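Local coordinates for microcompartments protein (Desulfitobacterium hafniense, PDB 3NWG) that probably forms part of the protein shell of a bacterial microcompartment, as a trimer-forming protein with two BMC domains in each chain, at the interface of chains A and B. Numbering follows the deposited sequence. Chains: chain A/B, Microcompartments protein.

The interface of chains A and B. Residues chain A 11-15, 40; chain B 99, 101, 135, 165-168.
B:Asp166 CG lies at the edge of the A:Arg15 guanidinium, in its plane, while the carboxylate and the guanidinium stand nearly upright to each other, 80° apart. Contact is made by the inner nitrogen: A:Arg15 NE lies 3.4 Å from B:Asp166 OD2, a long salt bridge whose hydrogen bond is weak. Bends at chi2 and chi3 turn the arginine chain so that CG and CD also pass along the carboxylate. The other oxygen, OD1, is held within chain B, taking B:Lys167 N at 2.9 Å through its anti lone pair, which would restrain rotation of the carboxylate.

The second carboxylate, that of B:Glu101, sits at the N-terminal end of helix 13-26. B:Glu101 has CG anti to the backbone N (chi1 180°) and an extended chain, so it reaches out from strand 96-102 and points tip-first at the first turn. OE2 accepts A:Ile13 N at 3.3 Å from above the carboxylate plane, 37° out of it. OE1 lies 3.3 Å from A:Ala14 N in a weak hydrogen bond. The carboxylate thus caps the helix from the neighbouring chain, where the helix dipole would favour its charged form. A:Ile13 crosses the glutamate at about a right angle, its CD1 beside OE2.

Next to B:Glu101, the methyl of A:Ala14 packs 4.0 Å from B:Ile99 CG2, and both methyls of B:Val168 press against the A:Ala14 carbonyl. On the opposite flank B:Lys135, extended beyond CG, brings its ammonium NZ 2.9 Å from the backbone oxygen A:Asn11 O, a weak hydrogen bond, with NZ also facing A:Gly40 CA. The first BMC domain of chain A is thereby joined to the second of chain B, helix start against strands; this contact probably joins neighbouring subunits of the trimeric, pseudohexagonal shell tile typical of proteins with two BMC domains.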
ATOM      1  N   ASN A  11      -1.336  18.742 -21.502  1.00 56.04           N
ATOM      2  CA  ASN A  11      -2.121  19.520 -20.565  1.00 57.96           C
ATOM      3  C   ASN A  11      -3.313  18.824 -19.881  1.00 58.46           C
ATOM      4  O   ASN A  11      -3.745  19.257 -18.825  1.00 60.48           O
ATOM      5  CB  ASN A  11      -2.650  20.723 -21.321  1.00 59.71           C
ATOM      6  CG  ASN A  11      -2.727  21.947 -20.464  1.00 64.54           C
ATOM      7  OD1 ASN A  11      -2.134  22.013 -19.369  1.00 66.62           O
ATOM      8  ND2 ASN A  11      -3.461  22.949 -20.951  1.00 69.07           N
ATOM      9  N   SER A  12      -3.878  17.788 -20.489  1.00 57.44           N
ATOM     10  CA  SER A  12      -5.008  17.061 -19.909  1.00 57.92           C
ATOM     11  C   SER A  12      -4.691  15.616 -19.654  1.00 56.82           C
ATOM     12  O   SER A  12      -4.012  14.969 -20.455  1.00 55.76           O
ATOM     13  CB  SER A  12      -6.181  17.016 -20.877  1.00 58.14           C
ATOM     14  OG  SER A  12      -6.649  18.295 -21.133  1.00 60.54           O
ATOM     15  N   ILE A  13      -5.255  15.079 -18.582  1.00 57.37           N
ATOM     16  CA  ILE A  13      -5.352  13.632 -18.453  1.00 56.63           C
ATOM     17  C   ILE A  13      -6.067  13.040 -19.691  1.00 55.62           C
ATOM     18  O   ILE A  13      -5.514  12.171 -20.380  1.00 53.83           O
ATOM     19  CB  ILE A  13      -6.045  13.226 -17.132  1.00 58.51           C
ATOM     20  CG1 ILE A  13      -5.105  13.498 -15.941  1.00 59.59           C
ATOM     21  CG2 ILE A  13      -6.421  11.748 -17.162  1.00 57.96           C
ATOM     22  CD1 ILE A  13      -5.197  14.902 -15.325  1.00 61.50           C
ATOM     23  N   ALA A  14      -7.266  13.549 -19.987  1.00 56.03           N
ATOM     24  CA  ALA A  14      -8.076  13.028 -21.097  1.00 55.47           C
ATOM     25  C   ALA A  14      -7.260  12.926 -22.391  1.00 53.47           C
ATOM     26  O   ALA A  14      -7.096  11.831 -22.946  1.00 52.57           O
ATOM     27  CB  ALA A  14      -9.327  13.863 -21.296  1.00 56.61           C
ATOM     28  N   ARG A  15      -6.719  14.060 -22.828  1.00 52.65           N
ATOM     29  CA  ARG A  15      -5.848  14.138 -24.005  1.00 50.89           C
ATOM     30  C   ARG A  15      -4.578  13.317 -23.887  1.00 49.28           C
ATOM     31  O   ARG A  15      -4.118  12.755 -24.877  1.00 48.73           O
ATOM     32  CB  ARG A  15      -5.467  15.591 -24.290  1.00 51.36           C
ATOM     33  CG  ARG A  15      -6.632  16.456 -24.735  1.00 53.07           C
ATOM     34  CD  ARG A  15      -7.143  16.062 -26.116  1.00 54.58           C
ATOM     35  NE  ARG A  15      -7.412  17.269 -26.902  1.00 58.17           N
ATOM     36  CZ  ARG A  15      -6.754  17.604 -28.009  1.00 57.29           C
ATOM     37  NH1 ARG A  15      -7.046  18.720 -28.645  1.00 58.59           N
ATOM     38  NH2 ARG A  15      -5.814  16.813 -28.489  1.00 56.27           N
ATOM     39  N   GLY A  40      -1.600  20.408 -14.569  1.00 81.61           N
ATOM     40  CA  GLY A  40      -2.387  19.182 -14.417  1.00 79.51           C
ATOM     41  C   GLY A  40      -1.859  18.180 -15.430  1.00 75.82           C
ATOM     42  O   GLY A  40      -2.594  17.287 -15.887  1.00 75.83           O
TER
ATOM     43  N   ILE B  99     -13.851   9.921 -21.671  1.00 51.87           N
ATOM     44  CA  ILE B  99     -13.308  10.600 -20.499  1.00 51.21           C
ATOM     45  C   ILE B  99     -13.722  12.064 -20.542  1.00 50.88           C
ATOM     46  O   ILE B  99     -13.519  12.735 -21.566  1.00 51.56           O
ATOM     47  CB  ILE B  99     -11.759  10.540 -20.441  1.00 51.42           C
ATOM     48  CG1 ILE B  99     -11.242   9.108 -20.662  1.00 51.56           C
ATOM     49  CG2 ILE B  99     -11.263  11.115 -19.120  1.00 51.10           C
ATOM     50  CD1 ILE B  99      -9.700   9.001 -20.933  1.00 51.46           C
ATOM     51  N   GLU B 101     -13.188  15.699 -18.320  1.00 48.88           N
ATOM     52  CA  GLU B 101     -12.305  16.277 -17.326  1.00 49.66           C
ATOM     53  C   GLU B 101     -12.664  17.752 -17.151  1.00 50.26           C
ATOM     54  O   GLU B 101     -12.675  18.506 -18.123  1.00 50.93           O
ATOM     55  CB  GLU B 101     -10.856  16.079 -17.768  1.00 50.45           C
ATOM     56  CG  GLU B 101      -9.756  16.623 -16.864  1.00 52.81           C
ATOM     57  CD  GLU B 101      -8.406  16.720 -17.613  1.00 57.36           C
ATOM     58  OE1 GLU B 101      -8.382  16.492 -18.843  1.00 60.53           O
ATOM     59  OE2 GLU B 101      -7.364  17.026 -16.997  1.00 58.53           O
ATOM     60  N   LYS B 135      -8.572  19.441 -10.782  1.00 79.37           N
ATOM     61  CA  LYS B 135      -9.180  18.761 -11.929  1.00 75.89           C
ATOM     62  C   LYS B 135      -9.775  17.424 -11.521  1.00 72.59           C
ATOM     63  O   LYS B 135      -9.145  16.632 -10.821  1.00 72.70           O
ATOM     64  CB  LYS B 135      -8.146  18.526 -13.048  1.00 77.05           C
ATOM     65  CG  LYS B 135      -7.719  19.768 -13.837  1.00 78.77           C
ATOM     66  CD  LYS B 135      -6.675  19.401 -14.885  1.00 80.74           C
ATOM     67  CE  LYS B 135      -6.206  20.623 -15.662  1.00 83.52           C
ATOM     68  NZ  LYS B 135      -4.955  20.371 -16.449  1.00 85.30           N
ATOM     69  N   VAL B 165     -12.278  21.137 -18.986  1.00 60.67           N
ATOM     70  CA  VAL B 165     -10.872  21.027 -19.376  1.00 60.44           C
ATOM     71  C   VAL B 165     -10.808  20.383 -20.762  1.00 59.92           C
ATOM     72  O   VAL B 165     -10.269  20.963 -21.698  1.00 60.52           O
ATOM     73  CB  VAL B 165     -10.015  20.222 -18.346  1.00 60.10           C
ATOM     74  CG1 VAL B 165      -8.549  20.070 -18.832  1.00 59.95           C
ATOM     75  CG2 VAL B 165     -10.092  20.852 -16.928  1.00 59.29           C
ATOM     76  N   ASP B 166     -11.382  19.190 -20.882  1.00 57.97           N
ATOM     77  CA  ASP B 166     -11.419  18.514 -22.153  1.00 57.51           C
ATOM     78  C   ASP B 166     -12.097  17.150 -22.039  1.00 55.76           C
ATOM     79  O   ASP B 166     -12.448  16.709 -20.942  1.00 55.23           O
ATOM     80  CB  ASP B 166      -9.998  18.389 -22.738  1.00 58.61           C
ATOM     81  CG  ASP B 166      -9.949  18.675 -24.244  1.00 60.06           C
ATOM     82  OD1 ASP B 166     -10.886  18.283 -24.976  1.00 60.99           O
ATOM     83  OD2 ASP B 166      -8.969  19.294 -24.701  1.00 61.51           O
ATOM     84  N   LYS B 167     -12.294  16.508 -23.192  1.00 54.58           N
ATOM     85  CA  LYS B 167     -12.868  15.167 -23.291  1.00 52.75           C
ATOM     86  C   LYS B 167     -12.298  14.413 -24.485  1.00 52.50           C
ATOM     87  O   LYS B 167     -11.770  15.015 -25.417  1.00 53.12           O
ATOM     88  CB  LYS B 167     -14.397  15.199 -23.410  1.00 52.39           C
ATOM     89  CG  LYS B 167     -15.005  16.443 -24.051  1.00 52.31           C
ATOM     90  CD  LYS B 167     -14.779  16.600 -25.525  1.00 52.07           C
ATOM     91  CE  LYS B 167     -14.983  18.069 -25.883  1.00 53.29           C
ATOM     92  NZ  LYS B 167     -14.560  18.350 -27.272  1.00 54.25           N
ATOM     93  N   VAL B 168     -12.398  13.091 -24.435  1.00 51.25           N
ATOM     94  CA  VAL B 168     -11.955  12.238 -25.515  1.00 50.64           C
ATOM     95  C   VAL B 168     -12.889  11.044 -25.584  1.00 50.54           C
ATOM     96  O   VAL B 168     -13.416  10.605 -24.556  1.00 50.26           O
ATOM     97  CB  VAL B 168     -10.467  11.762 -25.345  1.00 50.66           C
ATOM     98  CG1 VAL B 168      -9.523  12.944 -25.237  1.00 50.13           C
ATOM     99  CG2 VAL B 168     -10.296  10.820 -24.168  1.00 48.61           C
TER